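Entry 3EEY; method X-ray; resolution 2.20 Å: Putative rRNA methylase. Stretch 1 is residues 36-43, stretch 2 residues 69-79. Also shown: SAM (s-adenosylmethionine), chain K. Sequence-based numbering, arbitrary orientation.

Stretch 1 36-43: DTAFLASL
Stretch 2, residues 69-79: DLNLIDRVTLI

Residues 36-43 form one stretch of a longer helix, with phi/psi from -56/-49 to -74/-29. Residues 69-79 leave a helix at Leu70 (phi/psi -103/7), pass through Asn71 in the left-handed region (66/42) and Leu72 (-130/3), and enter a strand at Val76 that runs through Ile79 with phi between -93 and -124 and psi between 108 and 128. Helix and strand axes approach to 10.5 Å, and their N-to-C directions make an angle of 153°, so the two run roughly antiparallel. The closest pair of alpha carbons is Ala41 CA to Leu72 CA at 6.3 Å, which fixes the register at the loop before the strand. No hydrogen bond crosses between the stretches; the 280 Å² buried here, both sides summed, comes from van der Waals packing.

Asp36 (chi1 -69°, m; chi2 -9°) has no contact with the second stretch. Its OD2 lies 3.4 Å from N of the bound S-adenosylmethionine, the closest approach of the ligand to these residues, while its carbonyl O accepts the helical bond from Leu40 N at 2.8 Å.

Thr37 directs its CA-to-CB bond toward the strand. With chi1 at -30°, between wells, its CG2 lies 3.9 Å from Val76 CG1 and 4.4 Å from Leu78 CD2. OG1 is hydrogen-bonded elsewhere in the structure, so the methyl makes the contact while the hydroxyl is satisfied. Val76 is t (chi1 -175°); Leu78 is m,t (-68°, 177°), its CA-to-CB bond sideways but its end nearer the helix.

Ala38 points sideways, yet its CB meets Leu70 CD1 at 3.8 Å and Leu72 CD1 at 4.3 Å. Both leucines are m,t (-48°, 172° and -65°, 167°) and both start toward the helix. Leu72 CD1 comes closer still to the backbone, 3.7 Å from Ala38 O; that oxygen is already engaged by Ser42 N at 3.0 Å, so the methyl packs against a paired carbonyl.

Phe39 (chi1 165°, t; chi2 70°) points away, and Leu40 (m,t; -75°, 168°) is out of reach, its side chain coming no nearer than 7.2 Å.

Ala41, one helical turn after Thr37 and tied to it by Ala41 N to Thr37 O at 2.9 Å, again points toward the second stretch. Its CB lies 4.1 Å from Leu72 CB and 4.0 Å from Val76 CG2, bridging loop and strand. Thus Val76 meets successive turns through different methyls, CG1 at Thr37 and CG2 at Ala41. The short alanine side chain is consistent with the close alpha-carbon spacing at this point.

Ser42 (chi1 69°, p) turns back on its own helix: OG donates to Phe39 O at 2.8 Å. Its contact across the interface is through the backbone, Ser42 N to Leu72 CD2 at 4.3 Å.

Leu43 (m,t; -68°, -175°) is out of reach; its N makes a weak bond to Phe39 O at 3.4 Å.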

ATOM      1  N   ASP A  36       1.979  -1.982  20.216  1.00 46.16           N
ATOM      2  CA  ASP A  36       1.060  -1.055  19.544  1.00 42.08           C
ATOM      3  C   ASP A  36       0.329  -0.124  20.515  1.00 40.13           C
ATOM      4  O   ASP A  36       0.044   1.018  20.168  1.00 34.97           O
ATOM      5  CB  ASP A  36       0.038  -1.813  18.694  1.00 44.52           C
ATOM      6  CG  ASP A  36       0.654  -2.484  17.475  1.00 50.77           C
ATOM      7  OD1 ASP A  36       1.836  -2.243  17.173  1.00 55.67           O
ATOM      8  OD2 ASP A  36      -0.060  -3.256  16.805  1.00 60.05           O
ATOM      9  N   THR A  37       0.024  -0.621  21.716  1.00 46.42           N
ATOM     10  CA  THR A  37      -0.620   0.181  22.761  1.00 44.03           C
ATOM     11  C   THR A  37       0.282   1.341  23.188  1.00 43.60           C
ATOM     12  O   THR A  37      -0.180   2.477  23.282  1.00 40.05           O
ATOM     13  CB  THR A  37      -0.994  -0.655  24.016  1.00 47.52           C
ATOM     14  OG1 THR A  37      -1.281  -2.011  23.649  1.00 45.49           O
ATOM     15  CG2 THR A  37      -2.203  -0.041  24.725  1.00 41.88           C
ATOM     16  N   ALA A  38       1.561   1.041  23.421  1.00 42.62           N
ATOM     17  CA  ALA A  38       2.573   2.045  23.773  1.00 46.34           C
ATOM     18  C   ALA A  38       2.757   3.055  22.649  1.00 45.86           C
ATOM     19  O   ALA A  38       2.818   4.269  22.887  1.00 41.52           O
ATOM     20  CB  ALA A  38       3.903   1.375  24.105  1.00 42.07           C
ATOM     21  N   PHE A  39       2.838   2.528  21.430  1.00 43.52           N
ATOM     22  CA  PHE A  39       2.912   3.324  20.206  1.00 41.79           C
ATOM     23  C   PHE A  39       1.736   4.307  20.068  1.00 40.35           C
ATOM     24  O   PHE A  39       1.942   5.488  19.791  1.00 36.72           O
ATOM     25  CB  PHE A  39       3.001   2.394  18.984  1.00 39.40           C
ATOM     26  CG  PHE A  39       2.738   3.075  17.675  1.00 41.18           C
ATOM     27  CD1 PHE A  39       3.644   3.983  17.154  1.00 39.94           C
ATOM     28  CD2 PHE A  39       1.587   2.797  16.951  1.00 36.44           C
ATOM     29  CE1 PHE A  39       3.404   4.614  15.940  1.00 44.25           C
ATOM     30  CE2 PHE A  39       1.345   3.418  15.739  1.00 43.75           C
ATOM     31  CZ  PHE A  39       2.253   4.333  15.233  1.00 41.32           C
ATOM     32  N   LEU A  40       0.517   3.810  20.264  1.00 41.79           N
ATOM     33  CA  LEU A  40      -0.684   4.651  20.239  1.00 43.20           C
ATOM     34  C   LEU A  40      -0.711   5.692  21.363  1.00 44.02           C
ATOM     35  O   LEU A  40      -1.129   6.837  21.149  1.00 39.11           O
ATOM     36  CB  LEU A  40      -1.947   3.791  20.284  1.00 38.93           C
ATOM     37  CG  LEU A  40      -2.368   3.046  19.015  1.00 42.28           C
ATOM     38  CD1 LEU A  40      -3.451   2.025  19.325  1.00 34.99           C
ATOM     39  CD2 LEU A  40      -2.824   3.997  17.916  1.00 40.89           C
ATOM     40  N   ALA A  41      -0.247   5.291  22.547  1.00 48.92           N
ATOM     41  CA  ALA A  41      -0.162   6.171  23.711  1.00 47.97           C
ATOM     42  C   ALA A  41       0.789   7.357  23.520  1.00 50.85           C
ATOM     43  O   ALA A  41       0.499   8.470  23.967  1.00 52.65           O
ATOM     44  CB  ALA A  41       0.219   5.368  24.946  1.00 49.35           C
ATOM     45  N   SER A  42       1.908   7.121  22.840  1.00 52.11           N
ATOM     46  CA  SER A  42       2.896   8.169  22.593  1.00 54.80           C
ATOM     47  C   SER A  42       2.427   9.184  21.558  1.00 57.29           C
ATOM     48  O   SER A  42       2.786  10.359  21.631  1.00 63.51           O
ATOM     49  CB  SER A  42       4.221   7.560  22.146  1.00 58.91           C
ATOM     50  OG  SER A  42       4.092   6.988  20.854  1.00 67.62           O
ATOM     51  N   LEU A  43       1.627   8.728  20.597  1.00 55.45           N
ATOM     52  CA  LEU A  43       1.092   9.600  19.547  1.00 54.86           C
ATOM     53  C   LEU A  43      -0.003  10.514  20.056  1.00 52.81           C
ATOM     54  O   LEU A  43      -0.211  11.612  19.538  1.00 53.12           O
ATOM     55  CB  LEU A  43       0.503   8.776  18.402  1.00 54.10           C
ATOM     56  CG  LEU A  43       1.395   7.943  17.490  1.00 58.03           C
ATOM     57  CD1 LEU A  43       0.518   7.380  16.417  1.00 45.64           C
ATOM     58  CD2 LEU A  43       2.540   8.756  16.881  1.00 60.69           C
ATOM     59  N   ASP A  69       6.212   1.179  32.791  1.00 67.44           N
ATOM     60  CA  ASP A  69       7.650   1.320  32.556  1.00 65.98           C
ATOM     61  C   ASP A  69       7.999   2.532  31.700  1.00 70.84           C
ATOM     62  O   ASP A  69       9.059   3.121  31.879  1.00 72.81           O
ATOM     63  CB  ASP A  69       8.222   0.066  31.881  1.00 62.95           C
ATOM     64  CG  ASP A  69       8.457  -1.084  32.856  1.00 72.06           C
ATOM     65  OD1 ASP A  69       8.210  -0.919  34.072  1.00 71.52           O
ATOM     66  OD2 ASP A  69       8.885  -2.169  32.396  1.00 62.76           O
ATOM     67  N   LEU A  70       7.106   2.899  30.781  1.00 69.39           N
ATOM     68  CA  LEU A  70       7.364   3.997  29.851  1.00 65.10           C
ATOM     69  C   LEU A  70       6.657   5.290  30.195  1.00 62.51           C
ATOM     70  O   LEU A  70       6.704   6.227  29.402  1.00 66.29           O
ATOM     71  CB  LEU A  70       6.979   3.597  28.431  1.00 66.23           C
ATOM     72  CG  LEU A  70       7.453   2.253  27.887  1.00 69.53           C
ATOM     73  CD1 LEU A  70       6.799   1.980  26.553  1.00 73.45           C
ATOM     74  CD2 LEU A  70       8.966   2.182  27.771  1.00 75.73           C
ATOM     75  N   ASN A  71       6.007   5.332  31.356  1.00 62.33           N
ATOM     76  CA  ASN A  71       5.294   6.517  31.811  1.00 61.18           C
ATOM     77  C   ASN A  71       4.089   6.830  30.903  1.00 67.12           C
ATOM     78  O   ASN A  71       3.837   7.989  30.561  1.00 68.55           O
ATOM     79  CB  ASN A  71       6.265   7.705  31.932  1.00 53.62           C
ATOM     80  CG  ASN A  71       5.804   8.740  32.914  1.00 47.59           C
ATOM     81  OD1 ASN A  71       5.178   8.424  33.924  1.00 57.02           O
ATOM     82  ND2 ASN A  71       6.114   9.996  32.625  1.00 59.96           N
ATOM     83  N   LEU A  72       3.353   5.781  30.524  1.00 69.71           N
ATOM     84  CA  LEU A  72       2.236   5.896  29.567  1.00 69.18           C
ATOM     85  C   LEU A  72       0.906   5.257  29.990  1.00 66.72           C
ATOM     86  O   LEU A  72      -0.046   5.279  29.220  1.00 70.52           O
ATOM     87  CB  LEU A  72       2.645   5.332  28.198  1.00 65.41           C
ATOM     88  CG  LEU A  72       3.753   6.015  27.384  1.00 56.72           C
ATOM     89  CD1 LEU A  72       4.202   5.119  26.242  1.00 50.86           C
ATOM     90  CD2 LEU A  72       3.324   7.376  26.856  1.00 47.27           C
ATOM     91  N   ILE A  73       0.845   4.698  31.198  1.00 68.08           N
ATOM     92  CA  ILE A  73      -0.352   4.001  31.696  1.00 67.48           C
ATOM     93  C   ILE A  73      -1.523   4.970  31.996  1.00 68.46           C
ATOM     94  O   ILE A  73      -2.686   4.559  32.054  1.00 70.36           O
ATOM     95  CB  ILE A  73       0.016   3.075  32.919  1.00 66.47           C
ATOM     96  CG1 ILE A  73      -1.082   2.050  33.234  1.00 68.66           C
ATOM     97  CG2 ILE A  73       0.380   3.889  34.157  1.00 69.90           C
ATOM     98  CD1 ILE A  73      -1.066   0.821  32.366  1.00 59.52           C
ATOM     99  N   ASP A  74      -1.189   6.256  32.139  1.00 67.52           N
ATOM    100  CA  ASP A  74      -2.112   7.335  32.510  1.00 70.75           C
ATOM    101  C   ASP A  74      -3.283   7.495  31.549  1.00 68.60           C
ATOM    102  O   ASP A  74      -4.430   7.670  31.965  1.00 70.05           O
ATOM    103  CB  ASP A  74      -1.364   8.674  32.574  1.00 75.59           C
ATOM    104  CG  ASP A  74       0.129   8.511  32.824  1.00 86.47           C
ATOM    105  OD1 ASP A  74       0.596   8.919  33.910  1.00 91.86           O
ATOM    106  OD2 ASP A  74       0.837   7.983  31.936  1.00 88.23           O
ATOM    107  N   ARG A  75      -2.996   7.489  30.268  1.00 66.09           N
ATOM    108  CA  ARG A  75      -4.023   7.673  29.265  1.00 62.62           C
ATOM    109  C   ARG A  75      -4.531   6.415  28.613  1.00 55.49           C
ATOM    110  O   ARG A  75      -5.233   6.477  27.658  1.00 52.05           O
ATOM    111  CB  ARG A  75      -3.565   8.633  28.192  1.00 67.76           C
ATOM    112  CG  ARG A  75      -3.554  10.048  28.618  1.00 74.45           C
ATOM    113  CD  ARG A  75      -4.584  10.303  29.677  1.00 75.48           C
ATOM    114  NE  ARG A  75      -5.730  10.978  29.131  1.00 94.21           N
ATOM    115  CZ  ARG A  75      -6.646  11.576  29.852  1.00102.28           C
ATOM    116  NH1 ARG A  75      -7.657  12.170  29.262  1.00102.06           N
ATOM    117  NH2 ARG A  75      -6.548  11.582  31.164  1.00106.21           N
ATOM    118  N   VAL A  76      -4.193   5.276  29.155  1.00 49.63           N
ATOM    119  CA  VAL A  76      -4.651   3.982  28.626  1.00 50.85           C
ATOM    120  C   VAL A  76      -5.679   3.281  29.527  1.00 53.46           C
ATOM    121  O   VAL A  76      -5.446   3.098  30.720  1.00 56.92           O
ATOM    122  CB  VAL A  76      -3.454   3.029  28.351  1.00 47.47           C
ATOM    123  CG1 VAL A  76      -3.918   1.743  27.684  1.00 42.43           C
ATOM    124  CG2 VAL A  76      -2.406   3.717  27.488  1.00 46.53           C
ATOM    125  N   THR A  77      -6.813   2.894  28.944  1.00 52.81           N
ATOM    126  CA  THR A  77      -7.804   2.053  29.617  1.00 48.19           C
ATOM    127  C   THR A  77      -7.717   0.618  29.084  1.00 48.61           C
ATOM    128  O   THR A  77      -8.102   0.335  27.945  1.00 46.59           O
ATOM    129  CB  THR A  77      -9.235   2.601  29.421  1.00 43.47           C
ATOM    130  OG1 THR A  77      -9.287   3.970  29.832  1.00 51.89           O
ATOM    131  CG2 THR A  77     -10.239   1.801  30.216  1.00 35.14           C
ATOM    132  N   LEU A  78      -7.201  -0.284  29.911  1.00 48.80           N
ATOM    133  CA  LEU A  78      -7.067  -1.689  29.531  1.00 46.77           C
ATOM    134  C   LEU A  78      -8.282  -2.492  29.963  1.00 52.03           C
ATOM    135  O   LEU A  78      -8.688  -2.447  31.127  1.00 49.20           O
ATOM    136  CB  LEU A  78      -5.791  -2.301  30.115  1.00 50.37           C
ATOM    137  CG  LEU A  78      -4.449  -1.794  29.574  1.00 49.98           C
ATOM    138  CD1 LEU A  78      -3.299  -2.446  30.319  1.00 56.63           C
ATOM    139  CD2 LEU A  78      -4.324  -2.041  28.078  1.00 52.12           C
ATOM    140  N   ILE A  79      -8.851  -3.229  29.013  1.00 51.00           N
ATOM    141  CA  ILE A  79     -10.098  -3.958  29.210  1.00 47.50           C
ATOM    142  C   ILE A  79      -9.870  -5.431  28.902  1.00 49.88           C
ATOM    143  O   ILE A  79      -9.407  -5.777  27.815  1.00 49.27           O
ATOM    144  CB  ILE A  79     -11.224  -3.374  28.315  1.00 45.82           C
ATOM    145  CG1 ILE A  79     -11.609  -1.969  28.801  1.00 49.06           C
ATOM    146  CG2 ILE A  79     -12.443  -4.268  28.319  1.00 42.99           C
ATOM    147  CD1 ILE A  79     -11.966  -1.011  27.697  1.00 49.18           C
TER
HETATM  148  N   SAM K 300      -0.245  -5.966  18.873  1.00 55.01           N
HETATM  149  CA  SAM K 300       0.218  -7.132  19.690  1.00 64.02           C
HETATM  150  C   SAM K 300       1.617  -6.909  20.271  1.00 62.82           C
HETATM  151  O   SAM K 300       2.321  -7.844  20.669  1.00 62.55           O
HETATM  152  OXT SAM K 300       2.069  -5.769  20.368  1.00 68.37           O
HETATM  153  CB  SAM K 300       0.120  -8.423  18.885  1.00 60.84           C
HETATM  154  CG  SAM K 300      -1.275  -9.039  18.938  1.00 54.72           C
HETATM  155  SD  SAM K 300      -1.272 -10.852  18.888  1.00 40.18           S
HETATM  156  CE  SAM K 300      -0.831 -11.130  17.150  1.00 61.42           C
HETATM  157  C5' SAM K 300      -3.054 -11.182  18.931  1.00 51.26           C
HETATM  158  C4' SAM K 300      -3.627 -10.878  20.319  1.00 50.71           C
HETATM  159  O4' SAM K 300      -5.036 -10.755  20.276  1.00 46.78           O
HETATM  160  C3' SAM K 300      -3.303 -11.971  21.335  1.00 52.41           C
HETATM  161  O3' SAM K 300      -2.730 -11.368  22.472  1.00 47.92           O
HETATM  162  C2' SAM K 300      -4.641 -12.602  21.668  1.00 53.28           C
HETATM  163  O2' SAM K 300      -4.730 -13.042  23.010  1.00 46.74           O
HETATM  164  C1' SAM K 300      -5.596 -11.452  21.373  1.00 44.92           C
HETATM  165  N9  SAM K 300      -6.977 -11.883  21.079  1.00 44.64           N
HETATM  166  C8  SAM K 300      -7.418 -13.095  20.601  1.00 39.33           C
HETATM  167  N7  SAM K 300      -8.768 -13.042  20.490  1.00 41.58           N
HETATM  168  C5  SAM K 300      -9.186 -11.816  20.891  1.00 36.22           C
HETATM  169  C6  SAM K 300     -10.438 -11.219  20.990  1.00 31.10           C
HETATM  170  N6  SAM K 300     -11.552 -11.861  20.646  1.00 42.74           N
HETATM  171  N1  SAM K 300     -10.522  -9.928  21.461  1.00 46.60           N
HETATM  172  C2  SAM K 300      -9.403  -9.217  21.837  1.00 30.90           C
HETATM  173  N3  SAM K 300      -8.172  -9.810  21.726  1.00 39.95           N
HETATM  174  C4  SAM K 300      -8.066 -11.084  21.267  1.00 33.83           C